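Long-range contact in uncharacterized protein (PDB 2Q0X), which is of unknown function but adopts the alpha/beta-hydrolase fold and is named as a paraflagellar rod component of Trypanosoma brucei: residues Arg160-Glu174 / Met179-Ala193. Sequence-based numbering, arbitrary orientation.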
ATOM      1  N   ARG A 160       9.312 -15.475 -21.067  1.00 46.62           N
ATOM      2  CA  ARG A 160       8.630 -14.910 -19.895  1.00 47.24           C
ATOM      3  C   ARG A 160       7.477 -15.802 -19.436  1.00 47.33           C
ATOM      4  O   ARG A 160       7.262 -15.969 -18.236  1.00 47.17           O
ATOM      5  CB  ARG A 160       8.085 -13.511 -20.211  1.00 47.27           C
ATOM      6  CG  ARG A 160       7.414 -12.818 -19.038  1.00 47.82           C
ATOM      7  CD  ARG A 160       6.466 -11.713 -19.456  1.00 48.15           C
ATOM      8  NE  ARG A 160       6.989 -10.880 -20.539  1.00 48.74           N
ATOM      9  CZ  ARG A 160       6.464 -10.779 -21.756  1.00 50.50           C
ATOM     10  NH1 ARG A 160       5.383 -11.467 -22.106  1.00 52.54           N
ATOM     11  NH2 ARG A 160       7.018  -9.975 -22.653  1.00 50.69           N
ATOM     12  N   LYS A 161       6.716 -16.335 -20.392  1.00 47.71           N
ATOM     13  CA  LYS A 161       5.572 -17.211 -20.086  1.00 48.06           C
ATOM     14  C   LYS A 161       6.044 -18.442 -19.317  1.00 47.94           C
ATOM     15  O   LYS A 161       5.435 -18.839 -18.322  1.00 47.76           O
ATOM     16  CB  LYS A 161       4.860 -17.649 -21.376  1.00 48.19           C
ATOM     17  CG  LYS A 161       3.677 -18.612 -21.175  1.00 48.38           C
ATOM     18  CD  LYS A 161       2.814 -18.724 -22.446  1.00 48.52           C
ATOM     19  CE  LYS A 161       1.610 -19.677 -22.271  1.00 48.79           C
ATOM     20  NZ  LYS A 161       1.960 -21.135 -22.277  1.00 48.89           N
ATOM     21  N   GLU A 162       7.137 -19.027 -19.797  1.00 47.94           N
ATOM     22  CA  GLU A 162       7.739 -20.213 -19.195  1.00 47.99           C
ATOM     23  C   GLU A 162       8.299 -19.895 -17.817  1.00 47.59           C
ATOM     24  O   GLU A 162       8.041 -20.621 -16.859  1.00 47.55           O
ATOM     25  CB  GLU A 162       8.849 -20.748 -20.106  1.00 47.98           C
ATOM     26  CG  GLU A 162       9.478 -22.055 -19.668  1.00 48.25           C
ATOM     27  CD  GLU A 162      10.539 -22.525 -20.644  1.00 48.62           C
ATOM     28  OE1 GLU A 162      10.680 -21.886 -21.715  1.00 49.95           O
ATOM     29  OE2 GLU A 162      11.228 -23.531 -20.354  1.00 49.32           O
ATOM     30  N   HIS A 163       9.049 -18.796 -17.731  1.00 47.28           N
ATOM     31  CA  HIS A 163       9.679 -18.352 -16.480  1.00 46.87           C
ATOM     32  C   HIS A 163       8.653 -18.173 -15.361  1.00 46.60           C
ATOM     33  O   HIS A 163       8.935 -18.503 -14.206  1.00 46.51           O
ATOM     34  CB  HIS A 163      10.450 -17.043 -16.711  1.00 46.84           C
ATOM     35  CG  HIS A 163      11.246 -16.585 -15.526  1.00 46.99           C
ATOM     36  ND1 HIS A 163      12.478 -17.114 -15.207  1.00 46.82           N
ATOM     37  CD2 HIS A 163      10.991 -15.639 -14.589  1.00 47.23           C
ATOM     38  CE1 HIS A 163      12.947 -16.520 -14.125  1.00 46.76           C
ATOM     39  NE2 HIS A 163      12.065 -15.619 -13.730  1.00 47.33           N
ATOM     40  N   VAL A 164       7.476 -17.650 -15.714  1.00 46.16           N
ATOM     41  CA  VAL A 164       6.376 -17.451 -14.770  1.00 45.95           C
ATOM     42  C   VAL A 164       5.780 -18.781 -14.292  1.00 45.91           C
ATOM     43  O   VAL A 164       5.481 -18.940 -13.112  1.00 45.53           O
ATOM     44  CB  VAL A 164       5.255 -16.557 -15.391  1.00 45.88           C
ATOM     45  CG1 VAL A 164       3.995 -16.571 -14.538  1.00 45.52           C
ATOM     46  CG2 VAL A 164       5.750 -15.133 -15.576  1.00 45.77           C
ATOM     47  N   GLU A 165       5.596 -19.719 -15.220  1.00 46.06           N
ATOM     48  CA  GLU A 165       5.138 -21.084 -14.897  1.00 46.09           C
ATOM     49  C   GLU A 165       6.039 -21.770 -13.874  1.00 45.90           C
ATOM     50  O   GLU A 165       5.550 -22.459 -12.971  1.00 45.96           O
ATOM     51  CB  GLU A 165       5.090 -21.949 -16.159  1.00 46.06           C
ATOM     52  CG  GLU A 165       3.964 -21.607 -17.100  1.00 46.34           C
ATOM     53  CD  GLU A 165       4.080 -22.317 -18.444  1.00 46.46           C
ATOM     54  OE1 GLU A 165       4.778 -23.359 -18.539  1.00 47.31           O
ATOM     55  OE2 GLU A 165       3.455 -21.826 -19.408  1.00 47.26           O
ATOM     56  N   LYS A 166       7.349 -21.586 -14.045  1.00 45.65           N
ATOM     57  CA  LYS A 166       8.355 -22.182 -13.173  1.00 45.40           C
ATOM     58  C   LYS A 166       8.281 -21.599 -11.766  1.00 45.17           C
ATOM     59  O   LYS A 166       8.326 -22.348 -10.788  1.00 45.21           O
ATOM     60  CB  LYS A 166       9.757 -21.967 -13.751  1.00 45.43           C
ATOM     61  N   LEU A 167       8.157 -20.271 -11.669  1.00 44.81           N
ATOM     62  CA  LEU A 167       8.060 -19.588 -10.371  1.00 44.47           C
ATOM     63  C   LEU A 167       6.773 -19.954  -9.634  1.00 44.40           C
ATOM     64  O   LEU A 167       6.785 -20.149  -8.422  1.00 44.31           O
ATOM     65  CB  LEU A 167       8.154 -18.067 -10.525  1.00 44.28           C
ATOM     66  CG  LEU A 167       9.472 -17.449 -11.007  1.00 44.13           C
ATOM     67  CD1 LEU A 167       9.295 -15.962 -11.280  1.00 43.85           C
ATOM     68  CD2 LEU A 167      10.605 -17.658 -10.020  1.00 43.65           C
ATOM     69  N   MET A 168       5.672 -20.059 -10.369  1.00 44.43           N
ATOM     70  CA  MET A 168       4.373 -20.401  -9.775  1.00 44.53           C
ATOM     71  C   MET A 168       4.365 -21.805  -9.197  1.00 44.71           C
ATOM     72  O   MET A 168       3.678 -22.052  -8.205  1.00 44.87           O
ATOM     73  CB  MET A 168       3.242 -20.273 -10.806  1.00 44.36           C
ATOM     74  CG  MET A 168       2.958 -18.840 -11.262  1.00 44.20           C
ATOM     75  SD  MET A 168       2.618 -17.688  -9.927  1.00 44.02           S
ATOM     76  CE  MET A 168       1.022 -18.261  -9.344  1.00 44.00           C
ATOM     77  N   ALA A 169       5.121 -22.707  -9.827  1.00 44.84           N
ATOM     78  CA  ALA A 169       5.271 -24.089  -9.365  1.00 44.99           C
ATOM     79  C   ALA A 169       6.144 -24.177  -8.114  1.00 45.13           C
ATOM     80  O   ALA A 169       5.974 -25.079  -7.298  1.00 45.13           O
ATOM     81  CB  ALA A 169       5.853 -24.953 -10.469  1.00 44.88           C
ATOM     82  N   GLU A 170       7.081 -23.245  -7.976  1.00 45.32           N
ATOM     83  CA  GLU A 170       7.899 -23.137  -6.763  1.00 45.58           C
ATOM     84  C   GLU A 170       7.178 -22.429  -5.613  1.00 45.49           C
ATOM     85  O   GLU A 170       7.651 -22.454  -4.477  1.00 45.69           O
ATOM     86  CB  GLU A 170       9.222 -22.435  -7.087  1.00 45.50           C
ATOM     87  CG  GLU A 170      10.063 -23.226  -8.098  1.00 46.13           C
ATOM     88  CD  GLU A 170      11.295 -22.475  -8.574  1.00 46.19           C
ATOM     89  OE1 GLU A 170      11.201 -21.247  -8.771  1.00 47.22           O
ATOM     90  OE2 GLU A 170      12.352 -23.121  -8.758  1.00 46.82           O
ATOM     91  N   GLY A 171       6.034 -21.811  -5.898  1.00 45.42           N
ATOM     92  CA  GLY A 171       5.309 -21.033  -4.896  1.00 45.37           C
ATOM     93  C   GLY A 171       5.883 -19.635  -4.744  1.00 45.27           C
ATOM     94  O   GLY A 171       5.767 -19.028  -3.685  1.00 45.27           O
ATOM     95  N   ARG A 172       6.495 -19.129  -5.813  1.00 45.20           N
ATOM     96  CA  ARG A 172       7.206 -17.855  -5.798  1.00 45.12           C
ATOM     97  C   ARG A 172       6.400 -16.753  -6.489  1.00 45.17           C
ATOM     98  O   ARG A 172       6.968 -15.748  -6.939  1.00 45.10           O
ATOM     99  CB  ARG A 172       8.568 -17.997  -6.482  1.00 45.09           C
ATOM    100  CG  ARG A 172       9.579 -18.869  -5.744  1.00 45.26           C
ATOM    101  CD  ARG A 172      10.931 -18.174  -5.689  1.00 45.60           C
ATOM    102  NE  ARG A 172      11.869 -18.625  -6.708  1.00 45.80           N
ATOM    103  CZ  ARG A 172      12.872 -17.896  -7.209  1.00 45.89           C
ATOM    104  NH1 ARG A 172      13.094 -16.641  -6.818  1.00 45.27           N
ATOM    105  NH2 ARG A 172      13.664 -18.437  -8.131  1.00 46.25           N
ATOM    106  N   GLY A 173       5.077 -16.929  -6.540  1.00 45.21           N
ATOM    107  CA  GLY A 173       4.169 -15.970  -7.177  1.00 45.08           C
ATOM    108  C   GLY A 173       4.241 -14.522  -6.706  1.00 45.13           C
ATOM    109  O   GLY A 173       3.922 -13.614  -7.474  1.00 44.59           O
ATOM    110  N   GLU A 174       4.660 -14.302  -5.453  1.00 45.32           N
ATOM    111  CA  GLU A 174       4.791 -12.952  -4.876  1.00 45.59           C
ATOM    112  C   GLU A 174       6.152 -12.298  -5.156  1.00 45.32           C
ATOM    113  O   GLU A 174       6.375 -11.157  -4.790  1.00 44.98           O
ATOM    114  CB  GLU A 174       4.567 -12.996  -3.354  1.00 45.77           C
ATOM    115  CG  GLU A 174       4.235 -11.627  -2.703  1.00 46.65           C
ATOM    116  CD  GLU A 174       4.176 -11.666  -1.165  1.00 46.27           C
ATOM    117  OE1 GLU A 174       5.177 -12.055  -0.515  1.00 47.65           O
ATOM    118  OE2 GLU A 174       3.126 -11.289  -0.609  1.00 46.90           O
ATOM    119  N   MET A 179      11.222 -11.445 -11.524  1.00 44.81           N
ATOM    120  CA  MET A 179      10.759 -11.042 -12.864  1.00 44.96           C
ATOM    121  C   MET A 179      11.621  -9.981 -13.558  1.00 45.32           C
ATOM    122  O   MET A 179      11.236  -9.481 -14.622  1.00 45.50           O
ATOM    123  CB  MET A 179       9.323 -10.488 -12.780  1.00 44.76           C
ATOM    124  CG  MET A 179       8.264 -11.508 -12.519  1.00 44.09           C
ATOM    125  SD  MET A 179       8.286 -12.812 -13.734  1.00 44.21           S
ATOM    126  CE  MET A 179       8.507 -11.933 -15.292  1.00 44.44           C
ATOM    127  N   LEU A 180      12.774  -9.637 -12.995  1.00 45.61           N
ATOM    128  CA  LEU A 180      13.478  -8.431 -13.450  1.00 45.84           C
ATOM    129  C   LEU A 180      14.130  -8.551 -14.836  1.00 45.70           C
ATOM    130  O   LEU A 180      14.247  -7.552 -15.543  1.00 45.86           O
ATOM    131  CB  LEU A 180      14.502  -7.938 -12.408  1.00 46.08           C
ATOM    132  CG  LEU A 180      14.030  -6.798 -11.477  1.00 46.39           C
ATOM    133  CD1 LEU A 180      13.465  -7.345 -10.198  1.00 46.83           C
ATOM    134  CD2 LEU A 180      15.168  -5.828 -11.151  1.00 46.41           C
ATOM    135  N   LYS A 181      14.534  -9.751 -15.240  1.00 45.41           N
ATOM    136  CA  LYS A 181      15.185  -9.908 -16.544  1.00 45.23           C
ATOM    137  C   LYS A 181      14.159 -10.246 -17.632  1.00 44.78           C
ATOM    138  O   LYS A 181      14.400 -10.017 -18.813  1.00 44.89           O
ATOM    139  CB  LYS A 181      16.349 -10.927 -16.466  1.00 45.35           C
ATOM    140  CG  LYS A 181      16.070 -12.322 -17.024  1.00 45.54           C
ATOM    141  CD  LYS A 181      17.270 -13.253 -16.865  1.00 45.70           C
ATOM    142  CE  LYS A 181      17.441 -13.781 -15.432  1.00 46.09           C
ATOM    143  NZ  LYS A 181      18.535 -13.097 -14.663  1.00 46.33           N
ATOM    144  N   HIS A 182      12.997 -10.739 -17.220  1.00 44.32           N
ATOM    145  CA  HIS A 182      11.942 -11.141 -18.146  1.00 43.73           C
ATOM    146  C   HIS A 182      10.811 -10.122 -18.337  1.00 43.30           C
ATOM    147  O   HIS A 182      10.012 -10.268 -19.254  1.00 43.30           O
ATOM    148  CB  HIS A 182      11.388 -12.504 -17.719  1.00 43.65           C
ATOM    149  CG  HIS A 182      12.324 -13.637 -18.009  1.00 43.70           C
ATOM    150  ND1 HIS A 182      12.980 -14.336 -17.020  1.00 43.59           N
ATOM    151  CD2 HIS A 182      12.742 -14.165 -19.184  1.00 43.40           C
ATOM    152  CE1 HIS A 182      13.743 -15.264 -17.570  1.00 43.93           C
ATOM    153  NE2 HIS A 182      13.617 -15.182 -18.884  1.00 43.72           N
ATOM    154  N   TYR A 183      10.729  -9.100 -17.490  1.00 42.73           N
ATOM    155  CA  TYR A 183       9.774  -8.003 -17.709  1.00 42.14           C
ATOM    156  C   TYR A 183      10.396  -6.706 -17.241  1.00 41.87           C
ATOM    157  O   TYR A 183      11.356  -6.740 -16.485  1.00 42.04           O
ATOM    158  CB  TYR A 183       8.442  -8.264 -16.977  1.00 42.11           C
ATOM    159  CG  TYR A 183       7.244  -7.586 -17.628  1.00 41.36           C
ATOM    160  CD1 TYR A 183       6.852  -7.924 -18.909  1.00 41.21           C
ATOM    161  CD2 TYR A 183       6.534  -6.600 -16.965  1.00 41.36           C
ATOM    162  CE1 TYR A 183       5.767  -7.315 -19.510  1.00 41.76           C
ATOM    163  CE2 TYR A 183       5.453  -5.979 -17.548  1.00 41.48           C
ATOM    164  CZ  TYR A 183       5.068  -6.337 -18.826  1.00 41.62           C
ATOM    165  OH  TYR A 183       3.988  -5.726 -19.414  1.00 41.56           O
ATOM    166  N   ASP A 184       9.862  -5.570 -17.694  1.00 41.54           N
ATOM    167  CA  ASP A 184      10.437  -4.255 -17.359  1.00 41.36           C
ATOM    168  C   ASP A 184       9.758  -3.555 -16.177  1.00 41.11           C
ATOM    169  O   ASP A 184      10.397  -3.242 -15.189  1.00 41.34           O
ATOM    170  CB  ASP A 184      10.478  -3.324 -18.588  1.00 41.43           C
ATOM    171  CG  ASP A 184       9.196  -3.340 -19.401  1.00 41.50           C
ATOM    172  OD1 ASP A 184       8.217  -3.971 -18.972  1.00 42.30           O
ATOM    173  OD2 ASP A 184       9.176  -2.722 -20.480  1.00 41.00           O
ATOM    174  N   ILE A 185       8.459  -3.302 -16.289  1.00 40.89           N
ATOM    175  CA  ILE A 185       7.703  -2.661 -15.229  1.00 40.08           C
ATOM    176  C   ILE A 185       7.638  -3.644 -14.048  1.00 39.73           C
ATOM    177  O   ILE A 185       7.530  -4.850 -14.274  1.00 39.48           O
ATOM    178  CB  ILE A 185       6.289  -2.293 -15.746  1.00 40.29           C
ATOM    179  CG1 ILE A 185       6.393  -1.185 -16.811  1.00 40.01           C
ATOM    180  CG2 ILE A 185       5.362  -1.879 -14.591  1.00 40.33           C
ATOM    181  CD1 ILE A 185       5.120  -0.980 -17.592  1.00 39.38           C
ATOM    182  N   PRO A 186       7.746  -3.147 -12.793  1.00 39.22           N
ATOM    183  CA  PRO A 186       7.625  -4.064 -11.653  1.00 39.10           C
ATOM    184  C   PRO A 186       6.289  -4.804 -11.566  1.00 39.23           C
ATOM    185  O   PRO A 186       5.217  -4.192 -11.635  1.00 39.34           O
ATOM    186  CB  PRO A 186       7.838  -3.158 -10.439  1.00 39.13           C
ATOM    187  CG  PRO A 186       8.544  -1.973 -10.953  1.00 39.22           C
ATOM    188  CD  PRO A 186       8.042  -1.772 -12.352  1.00 39.06           C
ATOM    189  N   ILE A 187       6.367  -6.123 -11.427  1.00 39.44           N
ATOM    190  CA  ILE A 187       5.196  -6.990 -11.510  1.00 39.58           C
ATOM    191  C   ILE A 187       5.485  -8.338 -10.848  1.00 39.69           C
ATOM    192  O   ILE A 187       6.612  -8.860 -10.940  1.00 39.80           O
ATOM    193  CB  ILE A 187       4.765  -7.193 -12.993  1.00 39.70           C
ATOM    194  CG1 ILE A 187       3.435  -7.953 -13.092  1.00 39.74           C
ATOM    195  CG2 ILE A 187       5.868  -7.913 -13.795  1.00 39.72           C
ATOM    196  CD1 ILE A 187       2.707  -7.759 -14.419  1.00 39.40           C
ATOM    197  N   THR A 188       4.484  -8.897 -10.167  1.00 39.63           N
ATOM    198  CA  THR A 188       4.652 -10.196  -9.533  1.00 39.52           C
ATOM    199  C   THR A 188       4.388 -11.297 -10.554  1.00 39.53           C
ATOM    200  O   THR A 188       3.591 -11.108 -11.469  1.00 39.56           O
ATOM    201  CB  THR A 188       3.749 -10.381  -8.281  1.00 39.53           C
ATOM    202  OG1 THR A 188       2.368 -10.255  -8.638  1.00 39.56           O
ATOM    203  CG2 THR A 188       4.092  -9.380  -7.210  1.00 39.35           C
ATOM    204  N   PRO A 189       5.092 -12.439 -10.433  1.00 39.50           N
ATOM    205  CA  PRO A 189       4.753 -13.582 -11.291  1.00 39.70           C
ATOM    206  C   PRO A 189       3.259 -13.942 -11.257  1.00 39.69           C
ATOM    207  O   PRO A 189       2.683 -14.249 -12.300  1.00 39.72           O
ATOM    208  CB  PRO A 189       5.621 -14.718 -10.740  1.00 39.72           C
ATOM    209  CG  PRO A 189       6.793 -14.027 -10.093  1.00 39.53           C
ATOM    210  CD  PRO A 189       6.246 -12.716  -9.560  1.00 39.43           C
ATOM    211  N   ALA A 190       2.647 -13.871 -10.076  1.00 39.72           N
ATOM    212  CA  ALA A 190       1.233 -14.189  -9.921  1.00 39.78           C
ATOM    213  C   ALA A 190       0.345 -13.292 -10.768  1.00 39.89           C
ATOM    214  O   ALA A 190      -0.683 -13.732 -11.243  1.00 40.25           O
ATOM    215  CB  ALA A 190       0.818 -14.112  -8.465  1.00 39.64           C
ATOM    216  N   ARG A 191       0.723 -12.033 -10.951  1.00 39.99           N
ATOM    217  CA  ARG A 191      -0.047 -11.142 -11.823  1.00 40.06           C
ATOM    218  C   ARG A 191       0.112 -11.507 -13.311  1.00 39.99           C
ATOM    219  O   ARG A 191      -0.835 -11.413 -14.075  1.00 40.07           O
ATOM    220  CB  ARG A 191       0.293  -9.667 -11.552  1.00 39.93           C
ATOM    221  CG  ARG A 191      -0.436  -9.103 -10.332  1.00 39.64           C
ATOM    222  CD  ARG A 191      -1.936  -8.871 -10.608  1.00 39.83           C
ATOM    223  NE  ARG A 191      -2.172  -7.927 -11.710  1.00 39.32           N
ATOM    224  CZ  ARG A 191      -2.173  -6.598 -11.598  1.00 39.33           C
ATOM    225  NH1 ARG A 191      -1.961  -6.000 -10.428  1.00 39.72           N
ATOM    226  NH2 ARG A 191      -2.377  -5.844 -12.670  1.00 39.19           N
ATOM    227  N   LEU A 192       1.290 -11.973 -13.700  1.00 40.05           N
ATOM    228  CA  LEU A 192       1.521 -12.395 -15.077  1.00 40.09           C
ATOM    229  C   LEU A 192       0.862 -13.755 -15.378  1.00 40.42           C
ATOM    230  O   LEU A 192       0.390 -13.987 -16.510  1.00 40.72           O
ATOM    231  CB  LEU A 192       3.024 -12.438 -15.383  1.00 39.97           C
ATOM    232  CG  LEU A 192       3.755 -11.113 -15.673  1.00 39.48           C
ATOM    233  CD1 LEU A 192       5.263 -11.293 -15.575  1.00 38.23           C
ATOM    234  CD2 LEU A 192       3.360 -10.560 -17.073  1.00 39.43           C
ATOM    235  N   ALA A 193       0.788 -14.625 -14.365  1.00 40.44           N
ATOM    236  CA  ALA A 193       0.369 -16.028 -14.553  1.00 40.60           C
ATOM    237  C   ALA A 193      -1.108 -16.235 -14.916  1.00 40.78           C
ATOM    238  O   ALA A 193      -1.456 -17.194 -15.601  1.00 40.64           O
ATOM    239  CB  ALA A 193       0.732 -16.868 -13.315  1.00 40.52           C
TER
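The carbonyl oxygen of G173 receives the backbone N-H of A190, an N to O distance of 2.9 Å, in the carbonyl plane and on a lone pair. P189 CD also lies 3.2 Å from G173 O. T188 is the N-cap of helix 189-193: its OG1 accepts a weak bond from R191 N and makes a hydrogen bond with Q47 NE2. Helix 154-170 ends in a Schellman motif with G171 at positive phi. Both segments belong to the connection between strands 135-143 and 227-232 of the alpha/beta-hydrolase sheet, and E174 OE1 bonds to S176 OG of the second subunit, placing this turn at the dimer interface. One turn before G171, L167 CD1 presses on P189 CG at 3.4 Å. V164 packs CG1 on A193 CB and CG2 on L192 CB; bends at chi2 and chi3 bring M168 SD to A190 CA (3.8 Å). Toward the N-terminal end of segment 160-174, the imidazoles of H163 and H182 meet obliquely, planes 36° apart: H182 ND1 stands over the H163 ring centre, and H163 CB makes a CH-pi contact over the H182 face. M179 SD sits at the edge of the H163 ring, whose NE2 hydrogen-bonds to A178 O. R160 NE makes a weak 3.3 Å bond to H182 O; its guanidinium stands nearly perpendicular to the Y183 ring, one face toward CE1. Thus a backbone bond and apolar packing fix the start of helix 189-193, whereas loop 179-183 is held against helix 154-170 more by packing than by hydrogen bonding.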